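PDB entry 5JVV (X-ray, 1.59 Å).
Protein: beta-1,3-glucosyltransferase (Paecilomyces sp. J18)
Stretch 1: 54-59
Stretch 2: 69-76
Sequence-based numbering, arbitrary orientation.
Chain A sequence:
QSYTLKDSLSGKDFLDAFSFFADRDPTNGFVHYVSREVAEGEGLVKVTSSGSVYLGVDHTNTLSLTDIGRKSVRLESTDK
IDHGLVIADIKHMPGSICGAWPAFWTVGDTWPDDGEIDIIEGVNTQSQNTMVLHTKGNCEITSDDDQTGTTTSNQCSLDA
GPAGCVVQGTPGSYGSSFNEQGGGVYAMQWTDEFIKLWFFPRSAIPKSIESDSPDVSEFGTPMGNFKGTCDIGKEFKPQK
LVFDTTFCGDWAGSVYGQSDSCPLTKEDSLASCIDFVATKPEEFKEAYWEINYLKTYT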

# COMPACT_ATOMS: atom_id res chain seq x y z
N TYR A 54 4.03 -9.45 -11.11
CA TYR A 54 4.36 -10.03 -9.82
C TYR A 54 5.51 -9.24 -9.19
O TYR A 54 6.55 -9.06 -9.83
CB TYR A 54 4.76 -11.50 -10.01
CG TYR A 54 5.36 -12.20 -8.81
CD1 TYR A 54 4.59 -13.07 -8.03
CD2 TYR A 54 6.70 -12.04 -8.47
CE1 TYR A 54 5.13 -13.73 -6.94
CE2 TYR A 54 7.25 -12.70 -7.38
CZ TYR A 54 6.46 -13.54 -6.62
OH TYR A 54 7.00 -14.20 -5.53
N LEU A 55 5.30 -8.76 -7.97
CA LEU A 55 6.36 -8.15 -7.16
C LEU A 55 6.44 -8.92 -5.85
O LEU A 55 5.55 -8.81 -5.01
CB LEU A 55 6.05 -6.69 -6.86
CG LEU A 55 5.55 -5.79 -7.99
CD1 LEU A 55 5.13 -4.44 -7.41
CD2 LEU A 55 6.63 -5.62 -9.07
N GLY A 56 7.49 -9.71 -5.68
CA GLY A 56 7.62 -10.57 -4.52
C GLY A 56 8.90 -10.33 -3.75
O GLY A 56 9.59 -9.34 -3.98
N VAL A 57 9.20 -11.25 -2.85
CA VAL A 57 10.37 -11.12 -1.98
C VAL A 57 11.18 -12.41 -2.02
O VAL A 57 10.74 -13.43 -2.56
CB VAL A 57 9.97 -10.78 -0.52
CG1 VAL A 57 9.11 -9.52 -0.47
CG2 VAL A 57 9.24 -11.96 0.14
N ASP A 58 12.37 -12.39 -1.44
CA ASP A 58 13.17 -13.59 -1.30
C ASP A 58 12.47 -14.51 -0.30
O ASP A 58 12.38 -14.18 0.88
CB ASP A 58 14.56 -13.18 -0.79
CG ASP A 58 15.49 -14.36 -0.54
OD1 ASP A 58 15.04 -15.51 -0.37
OD2 ASP A 58 16.72 -14.12 -0.47
N HIS A 59 11.96 -15.64 -0.77
CA HIS A 59 11.33 -16.62 0.12
C HIS A 59 12.10 -17.93 0.12
O HIS A 59 11.54 -19.00 0.36
CB HIS A 59 9.86 -16.85 -0.26
CG HIS A 59 9.64 -17.24 -1.69
ND1 HIS A 59 9.81 -18.54 -2.15
CD2 HIS A 59 9.27 -16.52 -2.77
CE1 HIS A 59 9.54 -18.59 -3.44
NE2 HIS A 59 9.21 -17.37 -3.85
N GLY A 69 18.76 -7.03 5.16
CA GLY A 69 17.39 -7.47 5.29
C GLY A 69 16.99 -8.42 4.19
O GLY A 69 17.81 -8.79 3.34
N ARG A 70 15.73 -8.82 4.19
CA ARG A 70 15.22 -9.76 3.20
C ARG A 70 14.91 -8.99 1.92
O ARG A 70 14.32 -7.91 1.97
CB ARG A 70 13.97 -10.46 3.74
CG ARG A 70 13.36 -11.48 2.78
CD ARG A 70 12.43 -12.48 3.50
NE ARG A 70 13.15 -13.33 4.45
CZ ARG A 70 14.00 -14.30 4.13
NH1 ARG A 70 14.28 -14.59 2.85
NH2 ARG A 70 14.60 -15.00 5.09
N LYS A 71 15.31 -9.54 0.77
CA LYS A 71 15.17 -8.82 -0.49
C LYS A 71 13.74 -8.59 -0.92
O LYS A 71 12.88 -9.46 -0.80
CB LYS A 71 15.93 -9.53 -1.61
CG LYS A 71 17.43 -9.38 -1.47
CD LYS A 71 18.14 -10.38 -2.36
CE LYS A 71 19.63 -10.22 -2.24
NZ LYS A 71 20.32 -11.26 -3.06
N SER A 72 13.50 -7.40 -1.44
CA SER A 72 12.18 -6.97 -1.86
C SER A 72 12.38 -5.85 -2.87
O SER A 72 13.52 -5.54 -3.25
CB SER A 72 11.38 -6.49 -0.64
OG SER A 72 10.02 -6.21 -0.96
N VAL A 73 11.28 -5.25 -3.30
CA VAL A 73 11.33 -4.11 -4.21
C VAL A 73 10.39 -2.99 -3.77
O VAL A 73 9.43 -3.20 -3.00
CB VAL A 73 11.01 -4.51 -5.67
CG1 VAL A 73 12.08 -5.45 -6.22
CG2 VAL A 73 9.61 -5.14 -5.77
N ARG A 74 10.71 -1.78 -4.23
CA ARG A 74 9.90 -0.61 -3.96
C ARG A 74 9.86 0.18 -5.26
O ARG A 74 10.88 0.70 -5.73
CB ARG A 74 10.50 0.21 -2.80
CG ARG A 74 9.93 1.60 -2.67
CD ARG A 74 10.28 2.25 -1.33
NE ARG A 74 10.13 3.70 -1.37
CZ ARG A 74 10.02 4.49 -0.30
NH1 ARG A 74 9.99 3.96 0.91
NH2 ARG A 74 9.92 5.80 -0.45
N LEU A 75 8.68 0.21 -5.87
CA LEU A 75 8.48 0.85 -7.17
C LEU A 75 7.84 2.22 -6.96
O LEU A 75 6.84 2.33 -6.26
CB LEU A 75 7.57 -0.01 -8.04
CG LEU A 75 8.25 -1.16 -8.79
CD1 LEU A 75 8.88 -2.16 -7.84
CD2 LEU A 75 7.25 -1.86 -9.73
N GLU A 76 8.43 3.25 -7.56
CA GLU A 76 7.94 4.62 -7.45
C GLU A 76 7.68 5.14 -8.86
O GLU A 76 8.56 5.09 -9.70
CB GLU A 76 8.96 5.50 -6.72
CG GLU A 76 9.30 4.99 -5.32
CD GLU A 76 10.34 5.84 -4.61
OE1 GLU A 76 10.93 6.73 -5.26
OE2 GLU A 76 10.56 5.61 -3.41
O HOH W 1 8.25 -7.08 -3.08
O HOH W 2 17.05 -11.81 0.97
O HOH W 3 19.64 -13.31 -1.14

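The two stretches run antiparallel, their end-to-end directions 177° apart, but they do not form a continuous ladder of backbone hydrogen bonds. Their spacing varies: the CA atoms of Val57 and Ser72 lie 4.5 Å apart, whereas those of Leu55 and Val73 are separated by 7.1 Å. Leucine and valine side chains meet at the Leu55 end, direct polar bonds gather at Asp58, and waters bridge at both Gly56 and Asp58.

Tyr54 opens stretch 1 as part of a strand but stays out of reach of stretch 2. The contact begins with Leu55, whose CA-to-CB bond points toward the opposing chain, as do those of Val73 and Leu75. Leu55 CB lies 4.0 Å from Val73 CG2, and Leu55 CD2 lies 3.9 Å from Leu75 CD2. These are van der Waals distances, and branched aliphatic side chains suit a buried site because these side chains carry no polar group that would need a partner. Leu55 is long enough to touch both residues. Between them in sequence, the CA-to-CB bond of Arg74 points away, in keeping with the alternation of an extended chain, and Arg74 NE forms a salt bridge with Glu76 OE2 at 2.8 Å on its own stretch.

At Gly56 the strand has given way to loop. A CB here would point away from stretch 2 and would clash with Tyr54 OH, at 2.3 Å, so the lack of a side chain leaves room for the tyrosine hydroxyl. The carbonyl of Gly56 reaches stretch 2 through water 1, which donates to Gly56 O at 2.8 Å and to Ser72 OG at 2.9 Å. A small hydroxyl side chain thus provides a polar anchor for the water within a buried region.

Val57 belongs to the closest CA pair. Its CA-to-CB bond points sideways, with CB 3.2 Å from Lys71 O and CG1 3.5 Å from Ser72 OG. Having no polar atom in its side chain, valine packs against these oxygens without a hydrogen bond to either, and its small size suits the tight gap.

Asp58 is the polar center of the contact. Its backbone N donates to Lys71 O at 3.0 Å with an angle of 158°, a nearly straight bond that ties the two main chains together. Its carbonyl O receives a hydrogen bond from Arg70 NH1 at 2.8 Å, lying at the edge of the guanidinium near its plane, where N-H groups point. Although Arg70 leaves its backbone sideways, the end of its long side chain comes nearer and can reach this acceptor. The same NH1 forms a salt bridge with Asp58 OD1 at 3.4 Å, so the arginine engages both backbone and carboxylate. Asp58 OD2 accepts from water 2 at 2.7 Å, which in turn accepts from Lys71 N at 2.9 Å. Water 3 links the same OD2, at 3.1 Å, to Lys71 NZ, at 2.9 Å, so the carboxylate and the ammonium group are linked through water, not by a direct salt bridge.

The CA-to-CB bond of His59 points away from stretch 2, and the residue contributes little as the contact ends.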